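PDB 7EHO: chitin oligosaccharide binding protein NagB2 from Paenibacillus sp. FPU-7, which probably captures chitin oligosaccharides outside the cell as the solute-binding component of an ABC-type sugar importer. Local coordinates for residues K263-Q268 and D286-K291; I188-G193 and G246-N251. All coordinates share one frame; numbering follows the deposited sequence.

How the contacts relate
Both contacts lie on the same side of the chain's centre, their own centres about 16 Å apart, and both adjoin helix 257-265. Contact 1 uses the C-terminal end of that helix, contact 2 the loop before it. Contact 2 is the buried one: a single backbone bridge with isoleucine and leucine side chains, a carboxylate and a water. Contact 1 is partly buried, with Val290 and Phe264 inside and lysine and threonine at the margin, and the hydrogen bonds across it converge on one helix-end carbonyl. The two meet directly through packing, where Lys263 CB lies 4.0 Å from Ala189 CB and Lys263 CD 3.6 Å from Asp249 OD2.

Contact 1: K263-Q268 and D286-K291; sequences KFYTGQ and DKSTVK
The Tyr265 ring turns an edge to the loop 286-291: Lys287 CA and Ser288 CA lie in its plane beyond the rim, with Tyr265 CD2 3.5 Å from Ser288 CA, and Lys287 O also stands at this edge, close to the ring plane. Thr266 CG2 sits over one face, displaced toward the rim. The phenol oxygen Tyr265 OH reaches the lysine's aliphatic chain, 3.3 Å from Lys287 CD. A chi1 of 63° sets the ring between the tyrosine's own N and carbonyl carbon and brings that edge against the loop. Deeper in, Val290 CG2 meets Phe264 CE2 obliquely at 4.2 Å, while Val290 CG1 is 3.3 Å from Phe264 O. The polar centre is the carbonyl of Tyr265. Thr289 N donates to Tyr265 O at 2.8 Å (155° at the hydrogen), nearly in line with the C=O; Val290 N adds a weak bond, and Thr289 OG1 stands 3.1 Å from Tyr265 O. With an alanine here the ring is gone, which would probably open a gap beside Lys287 and Ser288 and leave the aliphatic chain of Lys287 freer to move. The helix ends in a Schellman motif with Gly267 as its C-prime residue. Ser288 OG is held by Ile282 O. The loop thus supplies backbone N-H groups to a carbonyl in the last helical turn, consistent with partial compensation of the negative end of the helix dipole.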
loop_
_atom_site.group_PDB
_atom_site.type_symbol
_atom_site.label_atom_id
_atom_site.label_comp_id
_atom_site.label_asym_id
_atom_site.label_seq_id
_atom_site.Cartn_x
_atom_site.Cartn_y
_atom_site.Cartn_z
ATOM N N LYS A 263 -18.394 -6.588 10.191
ATOM C CA LYS A 263 -18.464 -7.915 10.784
ATOM C C LYS A 263 -17.289 -8.137 11.719
ATOM O O LYS A 263 -17.422 -8.781 12.766
ATOM C CB LYS A 263 -18.475 -8.947 9.659
ATOM C CG LYS A 263 -18.580 -10.393 10.086
ATOM C CD LYS A 263 -20.008 -10.837 10.158
ATOM C CE LYS A 263 -20.067 -12.265 10.691
ATOM N NZ LYS A 263 -21.485 -12.667 10.984
ATOM N N PHE A 264 -16.134 -7.597 11.363
ATOM C CA PHE A 264 -14.965 -7.754 12.211
ATOM C C PHE A 264 -15.007 -6.812 13.397
ATOM O O PHE A 264 -14.710 -7.203 14.537
ATOM C CB PHE A 264 -13.705 -7.499 11.394
ATOM C CG PHE A 264 -12.465 -7.543 12.214
ATOM C CD1 PHE A 264 -12.012 -8.743 12.742
ATOM C CD2 PHE A 264 -11.753 -6.374 12.469
ATOM C CE1 PHE A 264 -10.873 -8.784 13.515
ATOM C CE2 PHE A 264 -10.586 -6.421 13.251
ATOM C CZ PHE A 264 -10.170 -7.615 13.770
ATOM N N TYR A 265 -15.413 -5.567 13.161
ATOM C CA TYR A 265 -14.992 -4.606 14.141
ATOM C C TYR A 265 -16.053 -4.470 15.249
ATOM O O TYR A 265 -15.796 -3.819 16.271
ATOM C CB TYR A 265 -14.751 -3.225 13.537
ATOM C CG TYR A 265 -15.867 -2.431 12.900
ATOM C CD1 TYR A 265 -16.295 -2.448 11.596
ATOM C CD2 TYR A 265 -16.414 -1.516 13.713
ATOM C CE1 TYR A 265 -17.273 -1.500 11.154
ATOM C CE2 TYR A 265 -17.306 -0.664 13.307
ATOM C CZ TYR A 265 -17.783 -0.655 12.043
ATOM O OH TYR A 265 -18.738 0.244 11.615
ATOM N N THR A 266 -17.243 -5.014 14.996
ATOM C CA THR A 266 -18.305 -5.271 15.946
ATOM C C THR A 266 -18.185 -6.651 16.565
ATOM O O THR A 266 -19.150 -7.111 17.191
ATOM C CB THR A 266 -19.688 -5.152 15.268
ATOM O OG1 THR A 266 -19.845 -6.153 14.251
ATOM C CG2 THR A 266 -19.942 -3.768 14.671
ATOM N N GLY A 267 -17.057 -7.347 16.356
ATOM C CA GLY A 267 -16.714 -8.501 17.155
ATOM C C GLY A 267 -17.154 -9.856 16.641
ATOM O O GLY A 267 -17.056 -10.836 17.394
ATOM N N GLN A 268 -17.593 -9.958 15.388
ATOM C CA GLN A 268 -18.251 -11.167 14.883
ATOM C C GLN A 268 -17.400 -11.947 13.893
ATOM O O GLN A 268 -17.898 -12.891 13.264
ATOM C CB GLN A 268 -19.608 -10.831 14.259
ATOM C CG GLN A 268 -20.393 -9.849 15.094
ATOM C CD GLN A 268 -20.663 -10.420 16.466
ATOM O OE1 GLN A 268 -21.169 -11.520 16.591
ATOM N NE2 GLN A 268 -20.319 -9.674 17.506
ATOM N N ASP A 286 -16.869 5.513 17.649
ATOM C CA ASP A 286 -18.291 5.201 17.789
ATOM C C ASP A 286 -18.666 3.771 17.413
ATOM O O ASP A 286 -19.580 3.203 18.023
ATOM C CB ASP A 286 -19.122 6.159 16.936
ATOM C CG ASP A 286 -19.009 7.584 17.388
ATOM O OD1 ASP A 286 -19.119 7.829 18.612
ATOM O OD2 ASP A 286 -18.787 8.452 16.524
ATOM N N LYS A 287 -17.989 3.177 16.430
ATOM C CA LYS A 287 -18.474 1.947 15.818
ATOM C C LYS A 287 -17.713 0.699 16.233
ATOM O O LYS A 287 -18.263 -0.407 16.125
ATOM C CB LYS A 287 -18.429 2.072 14.293
ATOM C CG LYS A 287 -19.262 3.177 13.710
ATOM C CD LYS A 287 -18.848 3.457 12.267
ATOM C CE LYS A 287 -20.017 3.891 11.402
ATOM N NZ LYS A 287 -21.016 4.695 12.155
ATOM N N SER A 288 -16.485 0.834 16.710
ATOM C CA SER A 288 -15.626 -0.325 16.935
ATOM C C SER A 288 -15.758 -0.863 18.355
ATOM O O SER A 288 -15.564 -0.127 19.327
ATOM C CB SER A 288 -14.170 0.027 16.650
ATOM O OG SER A 288 -13.329 -1.084 16.947
ATOM N N THR A 289 -16.011 -2.165 18.470
ATOM C CA THR A 289 -16.014 -2.836 19.764
ATOM C C THR A 289 -14.752 -3.657 20.015
ATOM O O THR A 289 -14.591 -4.230 21.100
ATOM C CB THR A 289 -17.257 -3.733 19.874
ATOM O OG1 THR A 289 -17.134 -4.801 18.938
ATOM C CG2 THR A 289 -18.538 -2.938 19.555
ATOM N N VAL A 290 -13.849 -3.729 19.038
ATOM C CA VAL A 290 -12.665 -4.583 19.133
ATOM C C VAL A 290 -11.391 -3.795 19.416
ATOM O O VAL A 290 -10.326 -4.401 19.634
ATOM C CB VAL A 290 -12.502 -5.406 17.836
ATOM C CG1 VAL A 290 -13.796 -6.133 17.515
ATOM C CG2 VAL A 290 -12.123 -4.490 16.675
ATOM N N LYS A 291 -11.457 -2.468 19.382
ATOM C CA LYS A 291 -10.283 -1.613 19.532
ATOM C C LYS A 291 -9.512 -1.756 20.827
ATOM O O LYS A 291 -8.429 -1.167 20.930
ATOM C CB LYS A 291 -10.771 -0.208 19.217
ATOM C CG LYS A 291 -11.785 0.421 20.181
ATOM C CD LYS A 291 -12.096 1.785 19.516
ATOM C CE LYS A 291 -13.066 2.779 20.213
ATOM N NZ LYS A 291 -14.517 2.258 20.129
#

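Contact 2: I188-G193 and G246-N251; sequences IALGGG and GYIDPN
Ile188 holds CG1 beside its own backbone N (chi1 -50°), which brings that branch over the carbonyl of Tyr247 and lets Ile188 CD1 come 4.2 Å from Ile248 CG1. In Asp249, CG is anti to the backbone N (chi1 -173°), and the carboxylate reaches past the bridge to a water at Leu190. That water receives the N-H of Leu190 at 2.9 Å from N and donates to Asp249 OD2 at 2.7 Å, so it links the Leu190 N-H to the Asp249 carboxylate just past the direct bridge. The other carboxylate oxygen, Asp249 OD1, accepts from Asn251 N at 2.9 Å, closing an Asx turn; the N-H arrives from above the carboxylate plane, and the bond helps fix the rotation of the group. Between the main chains there is a single bridge in the parallel pattern: Ile188 N donates to Tyr247 O at 2.8 Å, and Asp249 N to Ile188 O at 2.9 Å, the second the straighter at 159°. Both polar atoms of the buried Ile188 backbone are thereby satisfied. Leu190 CD2 continues the apolar layer, 4.3 Å from Ile248 CG2. Around this bridge, Ile188 and Tyr247 pack on Leu177 of helix 170-182, and Ile248 on Leu239 and Leu242 of helix 230-244. Ala189 bonds through its backbone to Met271, so strand 188-189, which runs parallel to strand 271-275, ties the loop between helices 230-244 and 257-265 to the margin of the sheet.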
loop_
_atom_site.group_PDB
_atom_site.type_symbol
_atom_site.label_atom_id
_atom_site.label_comp_id
_atom_site.label_asym_id
_atom_site.label_seq_id
_atom_site.Cartn_x
_atom_site.Cartn_y
_atom_site.Cartn_z
ATOM N N ILE A 188 -12.888 -15.552 8.946
ATOM C CA ILE A 188 -12.445 -14.417 8.130
ATOM C C ILE A 188 -13.659 -13.613 7.694
ATOM O O ILE A 188 -14.513 -14.125 6.957
ATOM C CB ILE A 188 -11.659 -14.875 6.890
ATOM C CG1 ILE A 188 -10.558 -15.871 7.272
ATOM C CG2 ILE A 188 -11.080 -13.688 6.128
ATOM C CD1 ILE A 188 -9.888 -16.477 6.054
ATOM N N ALA A 189 -13.721 -12.362 8.124
ATOM C CA ALA A 189 -14.704 -11.416 7.608
ATOM C C ALA A 189 -14.304 -10.928 6.224
ATOM O O ALA A 189 -13.125 -10.682 5.944
ATOM C CB ALA A 189 -14.847 -10.227 8.556
ATOM N N LEU A 190 -15.299 -10.752 5.360
ATOM C CA LEU A 190 -15.050 -10.265 4.014
ATOM C C LEU A 190 -16.371 -9.837 3.411
ATOM O O LEU A 190 -17.342 -10.598 3.420
ATOM C CB LEU A 190 -14.365 -11.330 3.149
ATOM C CG LEU A 190 -13.954 -11.003 1.714
ATOM C CD1 LEU A 190 -13.419 -9.611 1.599
ATOM C CD2 LEU A 190 -12.902 -12.018 1.240
ATOM N N GLY A 191 -16.399 -8.623 2.906
ATOM C CA GLY A 191 -17.544 -8.121 2.169
ATOM C C GLY A 191 -17.177 -7.925 0.711
ATOM O O GLY A 191 -16.484 -6.959 0.357
ATOM N N GLY A 192 -17.626 -8.839 -0.151
ATOM C CA GLY A 192 -17.169 -8.854 -1.521
ATOM C C GLY A 192 -18.292 -8.860 -2.541
ATOM O O GLY A 192 -18.073 -9.239 -3.691
ATOM N N GLY A 193 -19.478 -8.451 -2.124
ATOM C CA GLY A 193 -20.659 -8.548 -2.960
ATOM C C GLY A 193 -20.795 -7.354 -3.879
ATOM O O GLY A 193 -20.043 -6.388 -3.794
ATOM N N GLY A 246 -16.124 -22.610 4.827
ATOM C CA GLY A 246 -16.702 -21.664 5.756
ATOM C C GLY A 246 -15.703 -20.804 6.507
ATOM O O GLY A 246 -16.073 -20.181 7.510
ATOM N N TYR A 247 -14.448 -20.771 6.072
ATOM C CA TYR A 247 -13.453 -19.919 6.716
ATOM C C TYR A 247 -13.646 -18.464 6.306
ATOM O O TYR A 247 -13.627 -17.565 7.149
ATOM C CB TYR A 247 -12.032 -20.389 6.361
ATOM C CG TYR A 247 -11.734 -21.815 6.790
ATOM C CD1 TYR A 247 -12.406 -22.388 7.864
ATOM C CD2 TYR A 247 -10.788 -22.591 6.107
ATOM C CE1 TYR A 247 -12.140 -23.712 8.264
ATOM C CE2 TYR A 247 -10.506 -23.901 6.500
ATOM C CZ TYR A 247 -11.184 -24.450 7.578
ATOM O OH TYR A 247 -10.924 -25.751 7.960
ATOM N N ILE A 248 -13.835 -18.210 5.018
ATOM C CA ILE A 248 -14.392 -16.935 4.584
ATOM C C ILE A 248 -15.887 -16.944 4.887
ATOM O O ILE A 248 -16.585 -17.921 4.589
ATOM C CB ILE A 248 -14.128 -16.701 3.090
ATOM C CG1 ILE A 248 -12.648 -16.474 2.855
ATOM C CG2 ILE A 248 -14.932 -15.506 2.578
ATOM C CD1 ILE A 248 -12.289 -16.479 1.392
ATOM N N ASP A 249 -16.365 -15.876 5.525
ATOM C CA ASP A 249 -17.774 -15.674 5.858
ATOM C C ASP A 249 -18.671 -16.178 4.725
ATOM O O ASP A 249 -18.593 -15.675 3.600
ATOM C CB ASP A 249 -18.027 -14.188 6.124
ATOM C CG ASP A 249 -19.432 -13.900 6.652
ATOM O OD1 ASP A 249 -20.319 -14.790 6.594
ATOM O OD2 ASP A 249 -19.638 -12.766 7.148
ATOM N N PRO A 250 -19.534 -17.165 4.980
ATOM C CA PRO A 250 -20.491 -17.591 3.940
ATOM C C PRO A 250 -21.318 -16.473 3.326
ATOM O O PRO A 250 -21.708 -16.581 2.150
ATOM C CB PRO A 250 -21.372 -18.621 4.682
ATOM C CG PRO A 250 -20.494 -19.127 5.783
ATOM C CD PRO A 250 -19.718 -17.906 6.237
ATOM N N ASN A 251 -21.613 -15.404 4.075
ATOM C CA ASN A 251 -22.391 -14.297 3.535
ATOM C C ASN A 251 -21.570 -13.305 2.708
ATOM O O ASN A 251 -22.095 -12.226 2.385
ATOM C CB ASN A 251 -23.094 -13.558 4.668
ATOM C CG ASN A 251 -24.049 -14.430 5.414
ATOM O OD1 ASN A 251 -24.014 -14.512 6.656
ATOM N ND2 ASN A 251 -24.941 -15.071 4.676
HETATM O O HOH W 1 -18.070 -10.798 6.251
#